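PDB 6SNR: lipid II:glycine glycyltransferase from Staphylococcus aureus, which probably adds the first glycine of the pentaglycine interpeptide bridge to the lysine side chain of membrane-bound lipid II, taking it from glycyl-tRNA(Gly). Local coordinates for residues D118-L123 and E383-F388; I72-V77 and K106-V111; E248-I253 and N279-N284. All blocks are in the same frame, centred on the assembly; numbering follows the deposited sequence.

Contact 1 of 3, residues D118-L123 and E383-F388; sequences DALQNL and EKIGEF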
ATOM      1  N   ASP A 118       4.082  21.685  17.695  1.00 27.88           N
ATOM      2  CA  ASP A 118       3.323  21.417  18.918  1.00 28.88           C
ATOM      3  C   ASP A 118       3.602  20.029  19.470  1.00 28.15           C
ATOM      4  O   ASP A 118       3.815  19.870  20.681  1.00 26.69           O
ATOM      5  CB  ASP A 118       1.810  21.575  18.690  1.00 31.13           C
ATOM      6  CG  ASP A 118       1.367  23.031  18.662  1.00 35.20           C
ATOM      7  OD1 ASP A 118       2.211  23.932  18.876  1.00 39.83           O
ATOM      8  OD2 ASP A 118       0.171  23.288  18.421  1.00 35.56           O
ATOM      9  N   ALA A 119       3.555  19.006  18.604  1.00 24.74           N
ATOM     10  CA  ALA A 119       3.813  17.637  19.075  1.00 23.87           C
ATOM     11  C   ALA A 119       5.173  17.489  19.735  1.00 22.61           C
ATOM     12  O   ALA A 119       5.294  16.961  20.838  1.00 23.69           O
ATOM     13  CB  ALA A 119       3.639  16.594  17.945  1.00 23.90           C
ATOM     14  N   LEU A 120       6.211  17.971  19.060  1.00 23.48           N
ATOM     15  CA  LEU A 120       7.545  17.878  19.602  1.00 24.52           C
ATOM     16  C   LEU A 120       7.614  18.579  20.942  1.00 22.13           C
ATOM     17  O   LEU A 120       8.176  18.028  21.882  1.00 25.27           O
ATOM     18  CB  LEU A 120       8.559  18.506  18.625  1.00 24.41           C
ATOM     19  CG  LEU A 120       8.768  17.671  17.356  1.00 25.54           C
ATOM     20  CD1 LEU A 120       9.376  18.505  16.213  1.00 27.92           C
ATOM     21  CD2 LEU A 120       9.649  16.496  17.648  1.00 25.29           C
ATOM     22  N   GLN A 121       7.045  19.784  21.018  1.00 23.89           N
ATOM     23  CA  GLN A 121       7.147  20.622  22.233  1.00 26.79           C
ATOM     24  C   GLN A 121       6.415  19.967  23.391  1.00 26.24           C
ATOM     25  O   GLN A 121       6.960  19.817  24.521  1.00 26.86           O
ATOM     26  CB  GLN A 121       6.589  22.028  21.966  1.00 29.04           C
ATOM     27  CG  GLN A 121       7.522  22.852  21.079  1.00 37.38           C
ATOM     28  CD  GLN A 121       7.158  24.333  20.976  1.00 43.57           C
ATOM     29  OE1 GLN A 121       6.200  24.803  21.585  1.00 49.77           O
ATOM     30  NE2 GLN A 121       7.955  25.079  20.211  1.00 45.97           N
ATOM     31  N   ASN A 122       5.205  19.504  23.094  1.00 23.31           N
ATOM     32  CA  ASN A 122       4.292  19.013  24.115  1.00 25.49           C
ATOM     33  C   ASN A 122       4.719  17.645  24.609  1.00 22.58           C
ATOM     34  O   ASN A 122       4.592  17.335  25.807  1.00 23.67           O
ATOM     35  CB  ASN A 122       2.827  18.977  23.588  1.00 25.10           C
ATOM     36  CG  ASN A 122       2.203  20.379  23.395  1.00 26.70           C
ATOM     37  OD1 ASN A 122       2.713  21.404  23.897  1.00 27.52           O
ATOM     38  ND2 ASN A 122       1.118  20.432  22.634  1.00 25.84           N
ATOM     39  N   LEU A 123       5.252  16.820  23.710  1.00 21.47           N
ATOM     40  CA  LEU A 123       5.813  15.534  24.125  1.00 21.81           C
ATOM     41  C   LEU A 123       7.074  15.712  24.990  1.00 21.56           C
ATOM     42  O   LEU A 123       7.254  15.029  25.993  1.00 25.35           O
ATOM     43  CB  LEU A 123       6.092  14.613  22.915  1.00 21.70           C
ATOM     44  CG  LEU A 123       4.835  14.107  22.181  1.00 21.68           C
ATOM     45  CD1 LEU A 123       5.231  13.482  20.867  1.00 21.60           C
ATOM     46  CD2 LEU A 123       4.082  13.096  23.049  1.00 21.14           C
ATOM     47  N   GLU A 383       7.746  13.084   5.798  1.00 18.56           N
ATOM     48  CA  GLU A 383       8.740  12.946   6.852  1.00 18.22           C
ATOM     49  C   GLU A 383       8.031  13.148   8.179  1.00 18.28           C
ATOM     50  O   GLU A 383       7.420  14.191   8.386  1.00 18.46           O
ATOM     51  CB  GLU A 383       9.811  14.044   6.738  1.00 19.13           C
ATOM     52  N   LYS A 384       8.083  12.122   9.041  1.00 19.18           N
ATOM     53  CA  LYS A 384       7.346  12.098  10.286  1.00 19.90           C
ATOM     54  C   LYS A 384       8.234  12.559  11.439  1.00 18.52           C
ATOM     55  O   LYS A 384       9.471  12.572  11.335  1.00 18.60           O
ATOM     56  CB  LYS A 384       6.871  10.666  10.554  1.00 22.48           C
ATOM     57  CG  LYS A 384       5.712  10.151   9.689  1.00 29.59           C
ATOM     58  CD  LYS A 384       5.785  10.209   8.205  1.00 33.34           C
ATOM     59  CE  LYS A 384       4.923   9.118   7.543  1.00 29.15           C
ATOM     60  NZ  LYS A 384       3.581   9.559   7.145  1.00 26.13           N
ATOM     61  N   ILE A 385       7.608  12.923  12.542  1.00 18.19           N
ATOM     62  CA  ILE A 385       8.379  13.418  13.691  1.00 18.84           C
ATOM     63  C   ILE A 385       9.220  12.328  14.338  1.00 19.58           C
ATOM     64  O   ILE A 385      10.246  12.627  14.969  1.00 19.03           O
ATOM     65  CB  ILE A 385       7.445  14.110  14.714  1.00 19.32           C
ATOM     66  CG1 ILE A 385       6.290  13.220  15.180  1.00 18.45           C
ATOM     67  CG2 ILE A 385       6.911  15.390  14.113  1.00 20.36           C
ATOM     68  CD1 ILE A 385       5.559  13.780  16.409  1.00 18.17           C
ATOM     69  N   GLY A 386       8.817  11.051  14.206  1.00 17.71           N
ATOM     70  CA  GLY A 386       9.599   9.949  14.689  1.00 17.71           C
ATOM     71  C   GLY A 386       9.070   9.245  15.928  1.00 17.03           C
ATOM     72  O   GLY A 386       7.882   9.210  16.150  1.00 15.44           O
ATOM     73  N   GLU A 387       9.992   8.640  16.661  1.00 16.09           N
ATOM     74  CA  GLU A 387       9.727   7.717  17.749  1.00 16.84           C
ATOM     75  C   GLU A 387      10.094   8.367  19.068  1.00 18.55           C
ATOM     76  O   GLU A 387      11.146   9.014  19.171  1.00 18.93           O
ATOM     77  CB  GLU A 387      10.504   6.421  17.526  1.00 17.29           C
ATOM     78  CG  GLU A 387      10.154   5.304  18.492  1.00 17.13           C
ATOM     79  CD  GLU A 387      10.842   4.037  18.093  1.00 16.48           C
ATOM     80  OE1 GLU A 387      10.460   3.413  17.069  1.00 18.50           O
ATOM     81  OE2 GLU A 387      11.755   3.608  18.801  1.00 18.52           O
ATOM     82  N   PHE A 388       9.233   8.207  20.085  1.00 16.87           N
ATOM     83  CA  PHE A 388       9.427   8.823  21.389  1.00 17.57           C
ATOM     84  C   PHE A 388       9.149   7.785  22.475  1.00 19.23           C
ATOM     85  O   PHE A 388       8.224   6.977  22.358  1.00 19.06           O
ATOM     86  CB  PHE A 388       8.407   9.957  21.604  1.00 18.22           C
ATOM     87  CG  PHE A 388       8.467  11.063  20.571  1.00 18.73           C
ATOM     88  CD1 PHE A 388       7.894  10.902  19.332  1.00 20.35           C
ATOM     89  CD2 PHE A 388       9.093  12.277  20.862  1.00 20.14           C
ATOM     90  CE1 PHE A 388       7.989  11.883  18.385  1.00 21.60           C
ATOM     91  CE2 PHE A 388       9.144  13.289  19.911  1.00 20.54           C
ATOM     92  CZ  PHE A 388       8.601  13.081  18.670  1.00 20.89           C
TER
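L120 and L123, one turn apart on helix 117-125, face I385 and F388 of an irregular linking segment, with CA atoms 7.5 Å apart for L120 and I385 and 8.1 Å apart for L123 and F388. The F388 ring is the centre of the contact, and two leucine methyls address it from different sides. CD1 of L123 sits squarely over one face, 3.8 Å from the ring centroid and on the ring normal, a CH-pi contact in which the methyl is almost equally far from all six ring carbons. L120 instead meets the rim: its CD2 lies in the ring plane, 3.7 Å from CZ of F388. Both leucine side chains cross the phenylalanine at about a right angle. I385 closes the other end of the patch. Its CG1 is wedged between the backbone N and the carbonyl carbon (chi1 55°), and CD1, carried onward from there, touches CB of A119 at 3.7 Å. Everything that meets here is apolar, and most of it is buried. L123 and F388 also touch I107, while the F388 ring meets the H130 ring at a shallow angle. The backbone of F388 bonds to I107 as strand 388-391 pairs antiparallel with strand 102-107, and helix 117-125 packs on the face of this mixed sheet that carries I107 and F388, in one of the two acetyltransferase-like (GNAT-like) subdomains of the FemABX fold.

Contact 2 of 3, residues I72-V77 and K106-V111; sequences ISRGFV and KIDPDV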
ATOM      1  N   ILE A  72       2.764   1.720  21.396  1.00 13.52           N
ATOM      2  CA  ILE A  72       1.546   2.373  20.865  1.00 13.62           C
ATOM      3  C   ILE A  72       1.840   2.682  19.409  1.00 14.97           C
ATOM      4  O   ILE A  72       2.213   3.804  19.059  1.00 15.65           O
ATOM      5  CB  ILE A  72       1.123   3.627  21.647  1.00 14.95           C
ATOM      6  CG1 ILE A  72       1.044   3.318  23.163  1.00 15.14           C
ATOM      7  CG2 ILE A  72      -0.213   4.184  21.126  1.00 16.61           C
ATOM      8  CD1 ILE A  72       0.548   4.431  24.048  1.00 15.23           C
ATOM      9  N   SER A  73       1.673   1.665  18.567  1.00 14.71           N
ATOM     10  CA  SER A  73       2.195   1.729  17.150  1.00 15.15           C
ATOM     11  C   SER A  73       1.330   2.665  16.309  1.00 14.53           C
ATOM     12  O   SER A  73       0.117   2.427  16.077  1.00 13.44           O
ATOM     13  CB  SER A  73       2.233   0.317  16.519  1.00 16.76           C
ATOM     14  OG  SER A  73       0.964  -0.378  16.587  1.00 18.68           O
ATOM     15  N   ARG A  74       1.936   3.775  15.855  1.00 13.71           N
ATOM     16  CA  ARG A  74       1.246   4.868  15.167  1.00 15.58           C
ATOM     17  C   ARG A  74       0.116   5.547  15.985  1.00 15.24           C
ATOM     18  O   ARG A  74      -0.763   6.184  15.446  1.00 16.65           O
ATOM     19  CB  ARG A  74       0.752   4.419  13.781  1.00 15.54           C
ATOM     20  CG  ARG A  74       1.902   4.100  12.812  1.00 17.33           C
ATOM     21  CD  ARG A  74       2.433   5.364  12.251  1.00 17.04           C
ATOM     22  NE  ARG A  74       3.443   5.153  11.196  1.00 17.85           N
ATOM     23  CZ  ARG A  74       4.690   5.623  11.213  1.00 17.79           C
ATOM     24  NH1 ARG A  74       5.161   6.297  12.255  1.00 17.66           N
ATOM     25  NH2 ARG A  74       5.445   5.411  10.104  1.00 17.95           N
ATOM     26  N   GLY A  75       0.223   5.461  17.311  1.00 15.66           N
ATOM     27  CA  GLY A  75      -0.552   6.302  18.233  1.00 15.75           C
ATOM     28  C   GLY A  75       0.361   7.225  19.001  1.00 17.28           C
ATOM     29  O   GLY A  75       1.564   7.295  18.680  1.00 16.48           O
ATOM     30  N   PHE A  76      -0.159   7.953  20.006  1.00 16.56           N
ATOM     31  CA  PHE A  76      -1.590   8.114  20.263  1.00 18.25           C
ATOM     32  C   PHE A  76      -2.358   8.751  19.097  1.00 17.42           C
ATOM     33  O   PHE A  76      -1.811   9.540  18.309  1.00 17.18           O
ATOM     34  CB  PHE A  76      -1.826   9.077  21.438  1.00 18.13           C
ATOM     35  CG  PHE A  76      -0.955   8.872  22.662  1.00 18.28           C
ATOM     36  CD1 PHE A  76      -1.204   7.847  23.571  1.00 17.43           C
ATOM     37  CD2 PHE A  76       0.099   9.734  22.916  1.00 18.24           C
ATOM     38  CE1 PHE A  76      -0.470   7.715  24.721  1.00 17.56           C
ATOM     39  CE2 PHE A  76       0.854   9.608  24.068  1.00 18.87           C
ATOM     40  CZ  PHE A  76       0.565   8.608  24.977  1.00 19.78           C
ATOM     41  N   VAL A  77      -3.642   8.450  19.005  1.00 15.31           N
ATOM     42  CA  VAL A  77      -4.545   9.032  18.001  1.00 16.17           C
ATOM     43  C   VAL A  77      -5.279  10.202  18.647  1.00 18.33           C
ATOM     44  O   VAL A  77      -6.322  10.051  19.315  1.00 17.36           O
ATOM     45  CB  VAL A  77      -5.485   8.003  17.394  1.00 16.79           C
ATOM     46  CG1 VAL A  77      -6.344   8.658  16.322  1.00 16.82           C
ATOM     47  CG2 VAL A  77      -4.707   6.832  16.814  1.00 16.41           C
ATOM     48  N   LYS A 106       6.315   3.519  24.237  1.00 16.46           N
ATOM     49  CA  LYS A 106       6.923   3.964  22.973  1.00 16.67           C
ATOM     50  C   LYS A 106       5.807   4.396  22.032  1.00 17.04           C
ATOM     51  O   LYS A 106       4.886   3.589  21.765  1.00 16.87           O
ATOM     52  CB  LYS A 106       7.709   2.812  22.357  1.00 16.23           C
ATOM     53  CG  LYS A 106       8.363   3.139  20.973  1.00 15.93           C
ATOM     54  CD  LYS A 106       9.124   1.968  20.452  1.00 16.74           C
ATOM     55  CE  LYS A 106      10.296   1.586  21.323  1.00 18.36           C
ATOM     56  NZ  LYS A 106      11.333   2.656  21.439  1.00 19.37           N
ATOM     57  N   ILE A 107       5.941   5.602  21.462  1.00 14.85           N
ATOM     58  CA  ILE A 107       4.929   6.066  20.501  1.00 15.72           C
ATOM     59  C   ILE A 107       5.612   6.575  19.217  1.00 16.47           C
ATOM     60  O   ILE A 107       6.819   6.865  19.209  1.00 16.93           O
ATOM     61  CB  ILE A 107       4.057   7.187  21.057  1.00 15.66           C
ATOM     62  CG1 ILE A 107       4.880   8.491  21.220  1.00 16.01           C
ATOM     63  CG2 ILE A 107       3.392   6.821  22.395  1.00 17.58           C
ATOM     64  CD1 ILE A 107       4.076   9.682  21.597  1.00 17.47           C
ATOM     65  N   ASP A 108       4.834   6.630  18.129  1.00 14.45           N
ATOM     66  CA  ASP A 108       5.383   6.987  16.807  1.00 14.67           C
ATOM     67  C   ASP A 108       4.248   7.466  15.873  1.00 14.39           C
ATOM     68  O   ASP A 108       3.996   6.848  14.825  1.00 15.91           O
ATOM     69  CB  ASP A 108       6.276   5.874  16.179  1.00 14.86           C
ATOM     70  CG  ASP A 108       5.656   4.508  16.097  1.00 15.33           C
ATOM     71  OD1 ASP A 108       4.519   4.287  16.575  1.00 15.21           O
ATOM     72  OD2 ASP A 108       6.290   3.574  15.620  1.00 17.00           O
ATOM     73  N   PRO A 109       3.558   8.540  16.246  1.00 15.08           N
ATOM     74  CA  PRO A 109       2.355   8.906  15.530  1.00 15.73           C
ATOM     75  C   PRO A 109       2.662   9.404  14.113  1.00 16.80           C
ATOM     76  O   PRO A 109       3.777   9.854  13.842  1.00 17.82           O
ATOM     77  CB  PRO A 109       1.763  10.004  16.387  1.00 17.52           C
ATOM     78  CG  PRO A 109       2.951  10.645  17.053  1.00 16.62           C
ATOM     79  CD  PRO A 109       3.848   9.479  17.328  1.00 17.35           C
ATOM     80  N   ASP A 110       1.688   9.312  13.227  1.00 18.22           N
ATOM     81  CA  ASP A 110       1.853   9.810  11.861  1.00 18.40           C
ATOM     82  C   ASP A 110       1.581  11.315  11.834  1.00 17.82           C
ATOM     83  O   ASP A 110       0.489  11.752  11.481  1.00 21.32           O
ATOM     84  CB  ASP A 110       0.895   9.089  10.934  1.00 19.63           C
ATOM     85  CG  ASP A 110       1.109   9.416   9.459  1.00 23.79           C
ATOM     86  OD1 ASP A 110       2.059  10.160   9.073  1.00 23.69           O
ATOM     87  OD2 ASP A 110       0.255   8.939   8.698  1.00 25.58           O
ATOM     88  N   VAL A 111       2.585  12.096  12.248  1.00 17.44           N
ATOM     89  CA  VAL A 111       2.541  13.547  12.236  1.00 17.94           C
ATOM     90  C   VAL A 111       3.766  14.003  11.449  1.00 18.39           C
ATOM     91  O   VAL A 111       4.861  13.613  11.737  1.00 18.15           O
ATOM     92  CB  VAL A 111       2.533  14.169  13.660  1.00 19.76           C
ATOM     93  CG1 VAL A 111       2.599  15.706  13.625  1.00 19.71           C
ATOM     94  CG2 VAL A 111       1.292  13.701  14.391  1.00 20.70           C
TER
HETATM   95  O   HOH W   1      -0.701   7.954  13.626  1.00 21.76           O
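I72 and I107 lie side by side and point the same way, CG2 of I107 resting 4.0 Å from CB of I72. The same CG2 also faces F76: it stands over one face of the ring, offset toward the rim and 4.3 Å from the centroid, while CD1 of I107 reaches CE2 of F76 as the two side chains cross obliquely. F76 follows a cis peptide bond, and beyond I107 its ring packs on L86 and L89 of helix 83-99. These residues belong to a beta-alpha-beta unit, in which helix 83-99 connects the parallel strands 68-78 and 102-107; I72 N bonds to K106 O where the strands run together. Just past it the chain makes a type II turn, I72 to G75, where R74 N donates to D108 OD1 at 2.7 Å, from above the carboxylate plane. D108 CG stands between its own backbone N and carbonyl carbon (chi1 53°), which sets CG on the side of the turn; OD2 takes the hydroxyl of Y71. The R74 chain bends at chi2 (-80°), which sets CD beside D108 O; further out, NH1 donates to the same oxygen at 2.9 Å. That oxygen lies in the guanidinium plane, whereas the donor stands above the carbonyl plane. NH2 of R74 is held by P144 O, and G75 O receives a weak bond from D108 N.

Contact 3 of 3, residues E248-I253 and N279-N284; sequences ELHAEI and NKIAKN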
ATOM      1  N   GLU A 248     -12.853  -5.635 -37.497  1.00 29.33           N
ATOM      2  CA  GLU A 248     -12.801  -4.193 -37.720  1.00 28.77           C
ATOM      3  C   GLU A 248     -11.853  -3.845 -38.890  1.00 27.61           C
ATOM      4  O   GLU A 248     -12.145  -2.946 -39.674  1.00 28.43           O
ATOM      5  CB  GLU A 248     -12.391  -3.463 -36.435  1.00 31.97           C
ATOM      6  CG  GLU A 248     -13.459  -3.548 -35.343  1.00 34.89           C
ATOM      7  CD  GLU A 248     -13.024  -3.012 -33.992  1.00 36.88           C
ATOM      8  OE1 GLU A 248     -11.818  -2.754 -33.770  1.00 40.48           O
ATOM      9  OE2 GLU A 248     -13.905  -2.898 -33.114  1.00 41.59           O
ATOM     10  N   LEU A 249     -10.733  -4.569 -39.018  1.00 24.04           N
ATOM     11  CA  LEU A 249      -9.777  -4.274 -40.091  1.00 22.68           C
ATOM     12  C   LEU A 249     -10.366  -4.644 -41.470  1.00 21.98           C
ATOM     13  O   LEU A 249     -10.178  -3.916 -42.447  1.00 23.36           O
ATOM     14  CB  LEU A 249      -8.455  -5.022 -39.849  1.00 24.67           C
ATOM     15  CG  LEU A 249      -7.606  -4.390 -38.745  1.00 24.92           C
ATOM     16  CD1 LEU A 249      -6.621  -5.413 -38.197  1.00 26.27           C
ATOM     17  CD2 LEU A 249      -6.873  -3.172 -39.267  1.00 27.12           C
ATOM     18  N   HIS A 250     -11.085  -5.745 -41.538  1.00 23.61           N
ATOM     19  CA  HIS A 250     -11.742  -6.112 -42.787  1.00 26.21           C
ATOM     20  C   HIS A 250     -12.802  -5.078 -43.145  1.00 24.99           C
ATOM     21  O   HIS A 250     -12.960  -4.733 -44.300  1.00 25.35           O
ATOM     22  CB  HIS A 250     -12.327  -7.517 -42.699  1.00 26.22           C
ATOM     23  CG  HIS A 250     -11.315  -8.595 -42.913  1.00 26.32           C
ATOM     24  ND1 HIS A 250     -10.706  -8.805 -44.128  1.00 27.14           N
ATOM     25  CD2 HIS A 250     -10.811  -9.530 -42.073  1.00 29.32           C
ATOM     26  CE1 HIS A 250      -9.875  -9.824 -44.030  1.00 27.22           C
ATOM     27  NE2 HIS A 250      -9.897 -10.269 -42.787  1.00 27.29           N
ATOM     28  N   ALA A 251     -13.482  -4.538 -42.139  1.00 27.52           N
ATOM     29  CA  ALA A 251     -14.483  -3.487 -42.403  1.00 29.52           C
ATOM     30  C   ALA A 251     -13.856  -2.165 -42.868  1.00 29.21           C
ATOM     31  O   ALA A 251     -14.441  -1.489 -43.720  1.00 31.31           O
ATOM     32  CB  ALA A 251     -15.385  -3.270 -41.194  1.00 30.04           C
ATOM     33  N   GLU A 252     -12.689  -1.794 -42.318  1.00 28.70           N
ATOM     34  CA  GLU A 252     -11.930  -0.655 -42.822  1.00 29.80           C
ATOM     35  C   GLU A 252     -11.590  -0.862 -44.295  1.00 27.61           C
ATOM     36  O   GLU A 252     -11.704   0.059 -45.097  1.00 27.71           O
ATOM     37  CB  GLU A 252     -10.619  -0.448 -42.046  1.00 35.69           C
ATOM     38  CG  GLU A 252     -10.734   0.095 -40.630  1.00 41.22           C
ATOM     39  CD  GLU A 252      -9.390   0.050 -39.899  1.00 47.63           C
ATOM     40  OE1 GLU A 252      -8.338   0.196 -40.572  1.00 51.00           O
ATOM     41  OE2 GLU A 252      -9.378  -0.149 -38.654  1.00 53.50           O
ATOM     42  N   ILE A 253     -11.122  -2.068 -44.633  1.00 25.64           N
ATOM     43  CA  ILE A 253     -10.716  -2.349 -45.995  1.00 22.69           C
ATOM     44  C   ILE A 253     -11.926  -2.218 -46.922  1.00 24.36           C
ATOM     45  O   ILE A 253     -11.811  -1.621 -47.994  1.00 25.26           O
ATOM     46  CB  ILE A 253     -10.049  -3.720 -46.136  1.00 22.38           C
ATOM     47  CG1 ILE A 253      -8.669  -3.661 -45.500  1.00 21.11           C
ATOM     48  CG2 ILE A 253      -9.866  -4.089 -47.600  1.00 22.06           C
ATOM     49  CD1 ILE A 253      -7.963  -4.998 -45.304  1.00 22.62           C
ATOM     50  N   ASN A 279      -1.487  -5.609 -43.762  1.00 21.92           N
ATOM     51  CA  ASN A 279      -0.299  -5.891 -42.914  1.00 22.20           C
ATOM     52  C   ASN A 279      -0.697  -6.140 -41.459  1.00 22.59           C
ATOM     53  O   ASN A 279      -0.230  -7.097 -40.837  1.00 23.29           O
ATOM     54  CB  ASN A 279       0.735  -4.776 -43.029  1.00 24.40           C
ATOM     55  CG  ASN A 279       1.397  -4.711 -44.411  1.00 28.63           C
ATOM     56  OD1 ASN A 279       1.395  -5.697 -45.176  1.00 34.27           O
ATOM     57  ND2 ASN A 279       1.962  -3.555 -44.742  1.00 33.44           N
ATOM     58  N   LYS A 280      -1.583  -5.294 -40.932  1.00 20.81           N
ATOM     59  CA  LYS A 280      -2.078  -5.490 -39.590  1.00 23.45           C
ATOM     60  C   LYS A 280      -2.849  -6.789 -39.425  1.00 22.05           C
ATOM     61  O   LYS A 280      -2.713  -7.469 -38.416  1.00 21.87           O
ATOM     62  CB  LYS A 280      -2.892  -4.299 -39.091  1.00 24.37           C
ATOM     63  CG  LYS A 280      -2.132  -2.990 -39.002  1.00 28.97           C
ATOM     64  CD  LYS A 280      -3.055  -1.903 -38.437  1.00 31.68           C
ATOM     65  CE  LYS A 280      -2.521  -0.504 -38.648  1.00 34.44           C
ATOM     66  NZ  LYS A 280      -3.484   0.479 -38.072  1.00 36.84           N
ATOM     67  N   ILE A 281      -3.634  -7.174 -40.430  1.00 20.14           N
ATOM     68  CA  ILE A 281      -4.355  -8.411 -40.382  1.00 19.57           C
ATOM     69  C   ILE A 281      -3.388  -9.622 -40.274  1.00 19.45           C
ATOM     70  O   ILE A 281      -3.579 -10.543 -39.467  1.00 18.26           O
ATOM     71  CB  ILE A 281      -5.253  -8.531 -41.645  1.00 20.36           C
ATOM     72  CG1 ILE A 281      -6.479  -7.622 -41.437  1.00 21.51           C
ATOM     73  CG2 ILE A 281      -5.694  -9.966 -41.824  1.00 20.30           C
ATOM     74  CD1 ILE A 281      -7.364  -7.422 -42.666  1.00 23.05           C
ATOM     75  N   ALA A 282      -2.372  -9.615 -41.128  1.00 20.20           N
ATOM     76  CA  ALA A 282      -1.389 -10.714 -41.110  1.00 20.54           C
ATOM     77  C   ALA A 282      -0.740 -10.824 -39.722  1.00 19.31           C
ATOM     78  O   ALA A 282      -0.574 -11.927 -39.211  1.00 20.41           O
ATOM     79  CB  ALA A 282      -0.348 -10.501 -42.164  1.00 19.98           C
ATOM     80  N   LYS A 283      -0.370  -9.685 -39.139  1.00 20.70           N
ATOM     81  CA  LYS A 283       0.269  -9.650 -37.822  1.00 22.14           C
ATOM     82  C   LYS A 283      -0.663 -10.148 -36.738  1.00 21.06           C
ATOM     83  O   LYS A 283      -0.267 -10.870 -35.826  1.00 20.92           O
ATOM     84  CB  LYS A 283       0.747  -8.242 -37.492  1.00 23.91           C
ATOM     85  CG  LYS A 283       1.990  -7.831 -38.273  1.00 27.92           C
ATOM     86  CD  LYS A 283       2.438  -6.425 -37.907  1.00 33.06           C
ATOM     87  CE  LYS A 283       3.751  -6.073 -38.565  1.00 36.87           C
ATOM     88  NZ  LYS A 283       4.865  -6.451 -37.652  1.00 41.10           N
ATOM     89  N   ASN A 284      -1.914  -9.726 -36.812  1.00 20.16           N
ATOM     90  CA  ASN A 284      -2.908 -10.222 -35.864  1.00 20.37           C
ATOM     91  C   ASN A 284      -3.117 -11.709 -35.939  1.00 19.63           C
ATOM     92  O   ASN A 284      -3.280 -12.414 -34.924  1.00 21.57           O
ATOM     93  CB  ASN A 284      -4.226  -9.465 -36.048  1.00 21.81           C
ATOM     94  CG  ASN A 284      -4.265  -8.194 -35.226  1.00 26.91           C
ATOM     95  OD1 ASN A 284      -4.260  -8.275 -34.005  1.00 33.48           O
ATOM     96  ND2 ASN A 284      -4.306  -7.037 -35.870  1.00 29.54           N
TER
HETATM   97  O   HOH W   2      -5.341  -0.065 -40.410  1.00 35.93           O
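One face of the H250 imidazole is covered by I281: its CD1 lies over the ring centre, 3.8 Å from the centroid and 11° off the normal, with CE1 the nearest ring atom. The two side chains cross at about a right angle, a CH-pi contact at the margin of an antiparallel helical hairpin. Here helices 235-262 and 267-297 form the coiled-coil arm of this Fem ligase; the axes of segments 248-253 and 279-284 approach to 10.2 Å, and their directions differ by 163°. The packing fits knobs-into-holes. I281 enters between L246, L249, H250 and I253, and L249 fits in return between A277, K280, I281 and N284. These two knobs slide past each other in opposite directions, with CB of L249 against CG1 of I281 at 3.6 Å. I253 approaches differently, tip to tip, its CD1 touching CD1 of I281 at 3.6 Å. I281 CG1 is anti to the carbonyl carbon (chi1 -77°), and the CD1 it carries serves both the imidazole and I253. L249 is the buried member of the set, and K280 and N284 cross it at about a right angle. CB of K280 lies 4.0 Å from L249 CD1, and the same methyl meets the amide nitrogen ND2 of N284, which also makes a weak bond to K280 O within its own helix. Beside L249 the K280 chain runs out extended, and a water joins the helices, donating to E252 OE1 and accepting from K280 NZ at 3.0 Å.

Overall arrangement
From the N terminus, the chain first closes contact 2, a short loop in which helix 83-99 bridges two neighbouring parallel strands. Helix 117-125 then opens contact 1, whose partner comes some 260 residues later, where the chain passes from strand 380-383 of the second sheet back to strand 388-391 of the first. Contact 3 is nested inside that long loop and closes a simple helical hairpin. Contacts 1 and 2 are in series yet touch: the salt bridge K384-D110 is their junction, and strand 102-107 serves both. Contact 3 stands apart on the arm, its centre about 64 Å from that of contact 1.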